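Local coordinates for protein SdbC (Legionella pneumophila subsp. pneumophila, PDB 4KSN) that is of unknown function but is classed as a Legionella effector protein, and whose C-terminal domain, present here, packs as a multi-copy assembly, at residues 16-21 / 26-31; 31-36 / 54-59. The protein carries 1 engineered substitution. All coordinates share one frame; numbering follows the deposited sequence.

Interaction 1: residues 16-21 / 26-31; sequences LLKYDT and YESFIC
Y19 lays its ring beneath the side chain of E27, whose CB stands over one face at 4.0 Å from the ring centroid, a CH-pi contact displaced toward the rim. The ring gets there because its first torsion sets CG between the backbone N and the carbonyl carbon, swinging it across to the neighbouring strand. It also meets the ring of F29, with Y19 CE2 3.5 Å from F29 CE1, and T21 CG2 presses on E27 CG from the turn end at 3.4 Å. Further along the sheet face that carries Y19, E27 and F29, the sulfur of C31 rests against the branch of L17, C31 SG to L17 CG 3.7 Å. Strands 10-20 and 26-33 form an antiparallel beta hairpin, and the two segments run at 167° to each other. Within these segments, L17 with F29 and Y19 with E27 are the hydrogen-bonded pairs; the bond from L17 N to F29 O is almost straight (175°), whereas that from F29 N to L17 O is bent to 140°. On the face that carries L16, K18, S28 and Y26, the lysine runs extended until its last torsion, where a bend brings K18 NZ to S28 OG, a hydrogen bond of 2.7 Å. K18 NZ also lies at the edge of the Y26 ring, near its plane, 4.1 Å from Y26 CE2. The polar ends on the Y19 face turn to a second subunit: E27 forms a salt bridge with R55 and hydrogen bonds with Y33 OH and L57 N of that chain, while Y19 OH is hydrogen-bonded to L57 O of the second subunit. The salt bridge and two hydrogen bonds hold the carboxylate and probably keep it ionised. F29, I30 and C31 pair antiparallel with a strand of the same second subunit, carrying the sheet across the interface.

Interaction 2: residues 31-36 / 54-59; sequences CKYLED and PRPLES
Segment 31-36 leaves the end of strand 26-33 for a loop, and segment 54-59 is irregular chain that approaches no closer than 7.2 Å between the CA atoms of Y33 and P56. No direct hydrogen bond joins them, and the peptide bond before P56 is cis. Y33 spans the gap: with CG anti to the backbone N (chi1 179°), its ring reaches P56, which covers one face. P56 CB sits 3.7 Å from the Y33 ring centroid and 16° off the normal, a CH-pi contact, while P56 CD lies 3.8 Å from Y33 CD2. At the phenol end R55 crosses obliquely, with R55 CB 3.5 Å from Y33 OH. Its guanidinium then leads away to the carbonyls of M53 and S43. A water also bridges the segments, its oxygen 2.7 Å from E35 OE1 and 2.6 Å from R55 O. Y33 OH is hydrogen-bonded to E27 of a second subunit, whose F29 ring meets the Y33 ring. Within the chain, Y33 and P56 both pack on Y15 of strand 10-20, and P56 also touches L64 of strand 62-71, so the loop before that last strand is laid against the three-stranded antiparallel sheet.

Interactions 1 and 2 follow one another along the chain and share C31: strand 26-33 pairs with strand 10-20 through 26-31, then delivers Y33 to the loop at 54-59. Their centres are about 14 Å apart, and beyond the shared residue the segments of one do not touch those of the other within the chain. They meet instead across the subunit interface, where the E27 carboxylate of interaction 1 in one copy is received by residues of interaction 2 in the second subunit, while the shared C31 packs on C31 of that subunit. Each contact thus supplies groups to the same interface.

Interaction 1: residues 16-21 / 26-31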
ATOM      1  N   LEU A  16       3.002   0.323 -20.479  1.00 27.99           N
ATOM      2  CA  LEU A  16       3.343  -0.184 -21.784  1.00 27.92           C
ATOM      3  C   LEU A  16       4.809   0.083 -22.002  1.00 28.06           C
ATOM      4  O   LEU A  16       5.241   1.250 -21.968  1.00 29.59           O
ATOM      5  CB  LEU A  16       2.516   0.561 -22.820  1.00 32.40           C
ATOM      6  CG  LEU A  16       2.614   0.114 -24.261  1.00 33.70           C
ATOM      7  CD1 LEU A  16       2.171  -1.337 -24.480  1.00 36.66           C
ATOM      8  CD2 LEU A  16       1.748   1.036 -25.097  1.00 38.53           C
ATOM      9  N   LEU A  17       5.562  -0.993 -22.141  1.00 25.67           N
ATOM     10  CA  LEU A  17       6.981  -0.961 -22.156  1.00 27.82           C
ATOM     11  C   LEU A  17       7.398  -1.459 -23.541  1.00 28.26           C
ATOM     12  O   LEU A  17       6.980  -2.511 -23.975  1.00 28.92           O
ATOM     13  CB  LEU A  17       7.614  -1.870 -21.104  1.00 31.71           C
ATOM     14  CG  LEU A  17       7.568  -1.492 -19.611  1.00 36.53           C
ATOM     15  CD1 LEU A  17       8.600  -2.377 -18.896  1.00 35.35           C
ATOM     16  CD2 LEU A  17       7.753   0.016 -19.271  1.00 38.87           C
ATOM     17  N   LYS A  18       8.328  -0.721 -24.154  1.00 29.25           N
ATOM     18  CA  LYS A  18       8.785  -1.082 -25.486  1.00 31.40           C
ATOM     19  C   LYS A  18      10.266  -0.828 -25.522  1.00 30.61           C
ATOM     20  O   LYS A  18      10.729   0.100 -24.966  1.00 33.75           O
ATOM     21  CB  LYS A  18       7.999  -0.321 -26.587  1.00 31.17           C
ATOM     22  CG  LYS A  18       6.567  -0.682 -26.718  1.00 30.93           C
ATOM     23  CD  LYS A  18       5.817   0.250 -27.667  1.00 32.97           C
ATOM     24  CE  LYS A  18       4.378  -0.151 -27.896  1.00 35.35           C
ATOM     25  NZ  LYS A  18       4.186  -1.449 -28.643  1.00 37.83           N
ATOM     26  N   TYR A  19      11.027  -1.735 -26.115  1.00 34.95           N
ATOM     27  CA  TYR A  19      12.491  -1.585 -26.116  1.00 36.72           C
ATOM     28  C   TYR A  19      13.101  -2.227 -27.373  1.00 38.94           C
ATOM     29  O   TYR A  19      12.635  -3.222 -27.888  1.00 38.84           O
ATOM     30  CB  TYR A  19      13.134  -2.141 -24.847  1.00 38.00           C
ATOM     31  CG  TYR A  19      13.006  -3.632 -24.661  1.00 35.97           C
ATOM     32  CD1 TYR A  19      13.965  -4.511 -25.153  1.00 36.73           C
ATOM     33  CD2 TYR A  19      11.937  -4.174 -23.937  1.00 34.51           C
ATOM     34  CE1 TYR A  19      13.823  -5.901 -25.010  1.00 36.10           C
ATOM     35  CE2 TYR A  19      11.808  -5.528 -23.757  1.00 34.69           C
ATOM     36  CZ  TYR A  19      12.748  -6.393 -24.253  1.00 34.40           C
ATOM     37  OH  TYR A  19      12.594  -7.707 -24.053  1.00 35.14           O
ATOM     38  N   ASP A  20      14.120  -1.569 -27.894  1.00 46.89           N
ATOM     39  CA  ASP A  20      14.847  -2.073 -29.060  1.00 48.88           C
ATOM     40  C   ASP A  20      15.784  -3.163 -28.547  1.00 46.90           C
ATOM     41  O   ASP A  20      16.473  -2.981 -27.533  1.00 50.41           O
ATOM     42  CB  ASP A  20      15.615  -0.915 -29.707  1.00 51.68           C
ATOM     43  CG  ASP A  20      16.613  -1.379 -30.775  1.00 55.72           C
ATOM     44  OD1 ASP A  20      16.237  -2.162 -31.671  1.00 60.08           O
ATOM     45  OD2 ASP A  20      17.761  -0.934 -30.659  1.00 59.05           O
ATOM     46  N   THR A  21      15.721  -4.304 -29.199  1.00 54.62           N
ATOM     47  CA  THR A  21      16.556  -5.454 -28.834  1.00 61.70           C
ATOM     48  C   THR A  21      18.047  -5.246 -29.177  1.00 68.10           C
ATOM     49  O   THR A  21      18.934  -5.459 -28.332  1.00 71.46           O
ATOM     50  CB  THR A  21      16.038  -6.694 -29.544  1.00 58.57           C
ATOM     51  OG1 THR A  21      15.930  -6.446 -30.959  1.00 61.82           O
ATOM     52  CG2 THR A  21      14.645  -7.053 -28.982  1.00 57.50           C
ATOM     53  N   TYR A  26      11.815  -4.401 -32.105  1.00 48.14           N
ATOM     54  CA  TYR A  26      11.476  -3.981 -30.721  1.00 43.60           C
ATOM     55  C   TYR A  26      10.427  -4.928 -30.117  1.00 37.39           C
ATOM     56  O   TYR A  26       9.596  -5.487 -30.806  1.00 38.11           O
ATOM     57  CB  TYR A  26      11.001  -2.511 -30.659  1.00 42.40           C
ATOM     58  CG  TYR A  26       9.676  -2.270 -31.341  1.00 43.78           C
ATOM     59  CD1 TYR A  26       9.592  -1.953 -32.706  1.00 48.45           C
ATOM     60  CD2 TYR A  26       8.475  -2.320 -30.612  1.00 42.81           C
ATOM     61  CE1 TYR A  26       8.356  -1.754 -33.324  1.00 46.71           C
ATOM     62  CE2 TYR A  26       7.251  -2.122 -31.222  1.00 45.64           C
ATOM     63  CZ  TYR A  26       7.194  -1.819 -32.580  1.00 45.62           C
ATOM     64  OH  TYR A  26       5.938  -1.631 -33.119  1.00 45.41           O
ATOM     65  N   GLU A  27      10.437  -4.998 -28.769  1.00 36.99           N
ATOM     66  CA  GLU A  27       9.578  -5.903 -28.041  1.00 34.97           C
ATOM     67  C   GLU A  27       8.660  -5.040 -27.233  1.00 31.08           C
ATOM     68  O   GLU A  27       9.098  -3.983 -26.772  1.00 30.97           O
ATOM     69  CB  GLU A  27      10.393  -6.814 -27.098  1.00 37.03           C
ATOM     70  CG  GLU A  27      11.479  -7.652 -27.792  1.00 41.53           C
ATOM     71  CD  GLU A  27      10.910  -8.719 -28.659  1.00 38.61           C
ATOM     72  OE1 GLU A  27       9.709  -8.681 -29.085  1.00 37.45           O
ATOM     73  OE2 GLU A  27      11.662  -9.688 -28.893  1.00 43.51           O
ATOM     74  N   SER A  28       7.422  -5.497 -27.078  1.00 32.04           N
ATOM     75  CA  SER A  28       6.389  -4.743 -26.405  1.00 31.99           C
ATOM     76  C   SER A  28       5.742  -5.612 -25.362  1.00 29.93           C
ATOM     77  O   SER A  28       5.469  -6.789 -25.623  1.00 30.97           O
ATOM     78  CB  SER A  28       5.300  -4.368 -27.423  1.00 32.40           C
ATOM     79  OG  SER A  28       5.824  -3.600 -28.516  1.00 36.10           O
ATOM     80  N   PHE A  29       5.379  -4.985 -24.232  1.00 29.06           N
ATOM     81  CA  PHE A  29       4.844  -5.727 -23.095  1.00 26.75           C
ATOM     82  C   PHE A  29       3.842  -4.793 -22.417  1.00 26.56           C
ATOM     83  O   PHE A  29       4.029  -3.563 -22.428  1.00 27.57           O
ATOM     84  CB  PHE A  29       5.937  -6.006 -22.095  1.00 27.62           C
ATOM     85  CG  PHE A  29       6.951  -7.053 -22.500  1.00 27.52           C
ATOM     86  CD1 PHE A  29       8.092  -6.711 -23.187  1.00 28.89           C
ATOM     87  CD2 PHE A  29       6.805  -8.356 -22.088  1.00 28.16           C
ATOM     88  CE1 PHE A  29       9.000  -7.665 -23.534  1.00 29.17           C
ATOM     89  CE2 PHE A  29       7.740  -9.314 -22.387  1.00 32.42           C
ATOM     90  CZ  PHE A  29       8.845  -8.971 -23.145  1.00 30.91           C
ATOM     91  N   ILE A  30       2.801  -5.378 -21.850  1.00 25.95           N
ATOM     92  CA  ILE A  30       1.880  -4.638 -20.953  1.00 26.41           C
ATOM     93  C   ILE A  30       2.132  -5.193 -19.550  1.00 26.22           C
ATOM     94  O   ILE A  30       2.164  -6.394 -19.377  1.00 25.19           O
ATOM     95  CB  ILE A  30       0.409  -4.726 -21.427  1.00 30.44           C
ATOM     96  CG1 ILE A  30      -0.521  -3.991 -20.466  1.00 31.37           C
ATOM     97  CG2 ILE A  30      -0.112  -6.112 -21.597  1.00 32.89           C
ATOM     98  CD1 ILE A  30      -0.247  -2.499 -20.503  1.00 33.80           C
ATOM     99  N   CYS A  31       2.395  -4.279 -18.586  1.00 25.59           N
ATOM    100  CA  CYS A  31       3.151  -4.595 -17.402  1.00 26.32           C
ATOM    101  C   CYS A  31       2.481  -4.013 -16.138  1.00 27.22           C
ATOM    102  O   CYS A  31       1.953  -2.883 -16.148  1.00 27.99           O
ATOM    103  CB  CYS A  31       4.528  -3.971 -17.456  1.00 25.64           C
ATOM    104  SG  CYS A  31       5.386  -4.404 -19.018  1.00 29.66           S
TER

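Interaction 2: residues 31-36 / 54-59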
ATOM      1  N   CYS A  31       2.395  -4.279 -18.586  1.00 25.59           N
ATOM      2  CA  CYS A  31       3.151  -4.595 -17.402  1.00 26.32           C
ATOM      3  C   CYS A  31       2.481  -4.013 -16.138  1.00 27.22           C
ATOM      4  O   CYS A  31       1.953  -2.883 -16.148  1.00 27.99           O
ATOM      5  CB  CYS A  31       4.528  -3.971 -17.456  1.00 25.64           C
ATOM      6  SG  CYS A  31       5.386  -4.404 -19.018  1.00 29.66           S
ATOM      7  N   LYS A  32       2.592  -4.770 -15.067  1.00 27.99           N
ATOM      8  CA  LYS A  32       2.356  -4.290 -13.706  1.00 29.40           C
ATOM      9  C   LYS A  32       3.719  -4.142 -13.013  1.00 28.61           C
ATOM     10  O   LYS A  32       4.474  -5.096 -12.866  1.00 27.26           O
ATOM     11  CB  LYS A  32       1.459  -5.279 -13.004  1.00 32.24           C
ATOM     12  CG  LYS A  32       1.315  -5.111 -11.497  1.00 37.91           C
ATOM     13  CD  LYS A  32       0.479  -3.905 -11.160  1.00 40.22           C
ATOM     14  CE  LYS A  32       0.126  -3.843  -9.675  1.00 42.97           C
ATOM     15  NZ  LYS A  32       1.301  -3.331  -8.902  1.00 43.92           N
ATOM     16  N   TYR A  33       3.973  -2.941 -12.537  1.00 27.22           N
ATOM     17  CA  TYR A  33       5.145  -2.641 -11.762  1.00 27.62           C
ATOM     18  C   TYR A  33       5.131  -3.258 -10.379  1.00 30.68           C
ATOM     19  O   TYR A  33       4.089  -3.248  -9.662  1.00 28.97           O
ATOM     20  CB  TYR A  33       5.350  -1.124 -11.727  1.00 30.05           C
ATOM     21  CG  TYR A  33       6.542  -0.660 -10.924  1.00 30.34           C
ATOM     22  CD1 TYR A  33       7.824  -1.127 -11.221  1.00 30.10           C
ATOM     23  CD2 TYR A  33       6.415   0.272  -9.913  1.00 32.82           C
ATOM     24  CE1 TYR A  33       8.920  -0.686 -10.534  1.00 30.66           C
ATOM     25  CE2 TYR A  33       7.518   0.735  -9.185  1.00 33.27           C
ATOM     26  CZ  TYR A  33       8.754   0.221  -9.463  1.00 33.96           C
ATOM     27  OH  TYR A  33       9.876   0.671  -8.811  1.00 34.09           O
ATOM     28  N   LEU A  34       6.238  -3.898 -10.024  1.00 29.33           N
ATOM     29  CA  LEU A  34       6.300  -4.619  -8.795  1.00 35.56           C
ATOM     30  C   LEU A  34       6.676  -3.628  -7.723  1.00 39.89           C
ATOM     31  O   LEU A  34       7.827  -3.264  -7.579  1.00 36.80           O
ATOM     32  CB  LEU A  34       7.322  -5.739  -8.815  1.00 37.40           C
ATOM     33  CG  LEU A  34       6.885  -6.899  -9.667  1.00 37.36           C
ATOM     34  CD1 LEU A  34       7.996  -7.936  -9.607  1.00 39.68           C
ATOM     35  CD2 LEU A  34       5.580  -7.525  -9.209  1.00 43.15           C
ATOM     36  N   GLU A  35       5.703  -3.173  -6.970  1.00 43.51           N
ATOM     37  CA  GLU A  35       6.042  -2.225  -5.901  1.00 50.45           C
ATOM     38  C   GLU A  35       5.097  -2.311  -4.774  1.00 60.89           C
ATOM     39  O   GLU A  35       4.252  -3.221  -4.725  1.00 63.48           O
ATOM     40  CB  GLU A  35       5.938  -0.823  -6.443  1.00 54.05           C
ATOM     41  CG  GLU A  35       4.542  -0.452  -6.926  1.00 54.78           C
ATOM     42  CD  GLU A  35       4.421   1.038  -7.243  1.00 59.60           C
ATOM     43  OE1 GLU A  35       5.247   1.848  -6.754  1.00 57.07           O
ATOM     44  OE2 GLU A  35       3.510   1.402  -8.011  1.00 63.99           O
ATOM     45  N   ASP A  36       5.245  -1.327  -3.880  1.00 73.98           N
ATOM     46  CA  ASP A  36       4.148  -0.837  -3.041  1.00 76.67           C
ATOM     47  C   ASP A  36       4.094  -1.733  -1.837  1.00 81.07           C
ATOM     48  O   ASP A  36       5.140  -2.023  -1.254  1.00 77.08           O
ATOM     49  CB  ASP A  36       2.834  -0.808  -3.849  1.00 82.82           C
ATOM     50  CG  ASP A  36       1.788   0.117  -3.285  1.00 84.19           C
ATOM     51  OD1 ASP A  36       1.328  -0.058  -2.120  1.00 93.18           O
ATOM     52  OD2 ASP A  36       1.389   1.016  -4.063  1.00 84.20           O
ATOM     53  N   PRO A  54       9.803   9.759  -8.726  1.00 44.86           N
ATOM     54  CA  PRO A  54       8.758   8.735  -8.746  1.00 44.86           C
ATOM     55  C   PRO A  54       9.215   7.439  -9.418  1.00 39.10           C
ATOM     56  O   PRO A  54       9.979   7.486 -10.359  1.00 39.65           O
ATOM     57  CB  PRO A  54       7.648   9.389  -9.574  1.00 46.60           C
ATOM     58  CG  PRO A  54       7.901  10.869  -9.420  1.00 49.52           C
ATOM     59  CD  PRO A  54       9.397  10.961  -9.472  1.00 47.40           C
ATOM     60  N   ARG A  55       8.760   6.322  -8.887  1.00 39.78           N
ATOM     61  CA  ARG A  55       9.018   4.998  -9.434  1.00 36.98           C
ATOM     62  C   ARG A  55       7.826   4.554 -10.353  1.00 39.34           C
ATOM     63  O   ARG A  55       6.690   4.921 -10.097  1.00 36.54           O
ATOM     64  CB  ARG A  55       9.170   4.034  -8.263  1.00 39.33           C
ATOM     65  CG  ARG A  55      10.379   4.341  -7.336  1.00 43.01           C
ATOM     66  CD  ARG A  55      11.680   4.561  -8.068  1.00 43.46           C
ATOM     67  NE  ARG A  55      12.835   4.376  -7.161  1.00 44.92           N
ATOM     68  CZ  ARG A  55      13.443   5.353  -6.482  1.00 42.77           C
ATOM     69  NH1 ARG A  55      13.101   6.645  -6.601  1.00 37.06           N
ATOM     70  NH2 ARG A  55      14.455   5.029  -5.686  1.00 47.45           N
ATOM     71  N   PRO A  56       8.093   3.740 -11.382  1.00 35.35           N
ATOM     72  CA  PRO A  56       9.397   3.215 -11.704  1.00 34.20           C
ATOM     73  C   PRO A  56      10.244   4.287 -12.325  1.00 38.23           C
ATOM     74  O   PRO A  56       9.723   5.173 -13.003  1.00 37.23           O
ATOM     75  CB  PRO A  56       9.093   2.110 -12.746  1.00 34.85           C
ATOM     76  CG  PRO A  56       7.816   2.524 -13.371  1.00 34.19           C
ATOM     77  CD  PRO A  56       7.047   3.232 -12.291  1.00 34.14           C
ATOM     78  N   LEU A  57      11.553   4.204 -12.102  1.00 38.77           N
ATOM     79  CA  LEU A  57      12.446   5.108 -12.752  1.00 39.34           C
ATOM     80  C   LEU A  57      12.478   4.661 -14.189  1.00 42.68           C
ATOM     81  O   LEU A  57      12.353   3.474 -14.474  1.00 43.59           O
ATOM     82  CB  LEU A  57      13.852   5.022 -12.153  1.00 38.23           C
ATOM     83  CG  LEU A  57      13.931   5.378 -10.669  1.00 41.04           C
ATOM     84  CD1 LEU A  57      15.279   5.002 -10.076  1.00 43.10           C
ATOM     85  CD2 LEU A  57      13.625   6.839 -10.422  1.00 40.86           C
ATOM     86  N   GLU A  58      12.719   5.603 -15.089  1.00 43.44           N
ATOM     87  CA  GLU A  58      12.802   5.301 -16.514  1.00 45.45           C
ATOM     88  C   GLU A  58      14.230   5.017 -16.955  1.00 47.67           C
ATOM     89  O   GLU A  58      15.190   5.541 -16.379  1.00 46.24           O
ATOM     90  CB  GLU A  58      12.255   6.496 -17.288  1.00 50.74           C
ATOM     91  CG  GLU A  58      10.853   6.899 -16.832  1.00 59.54           C
ATOM     92  CD  GLU A  58      10.001   7.514 -17.930  1.00 64.70           C
ATOM     93  OE1 GLU A  58       8.779   7.671 -17.704  1.00 65.44           O
ATOM     94  OE2 GLU A  58      10.541   7.840 -19.005  1.00 72.54           O
ATOM     95  N   SER A  59      14.372   4.217 -17.991  1.00 44.68           N
ATOM     96  CA  SER A  59      15.661   3.980 -18.629  1.00 47.01           C
ATOM     97  C   SER A  59      15.707   4.715 -19.951  1.00 48.99           C
ATOM     98  O   SER A  59      14.678   4.922 -20.590  1.00 47.22           O
ATOM     99  CB  SER A  59      15.824   2.491 -18.935  1.00 44.43           C
ATOM    100  OG  SER A  59      16.890   2.306 -19.827  1.00 49.62           O
TER
HETATM  101  O   HOH W   1       4.954   3.922  -8.415  1.00 59.36           O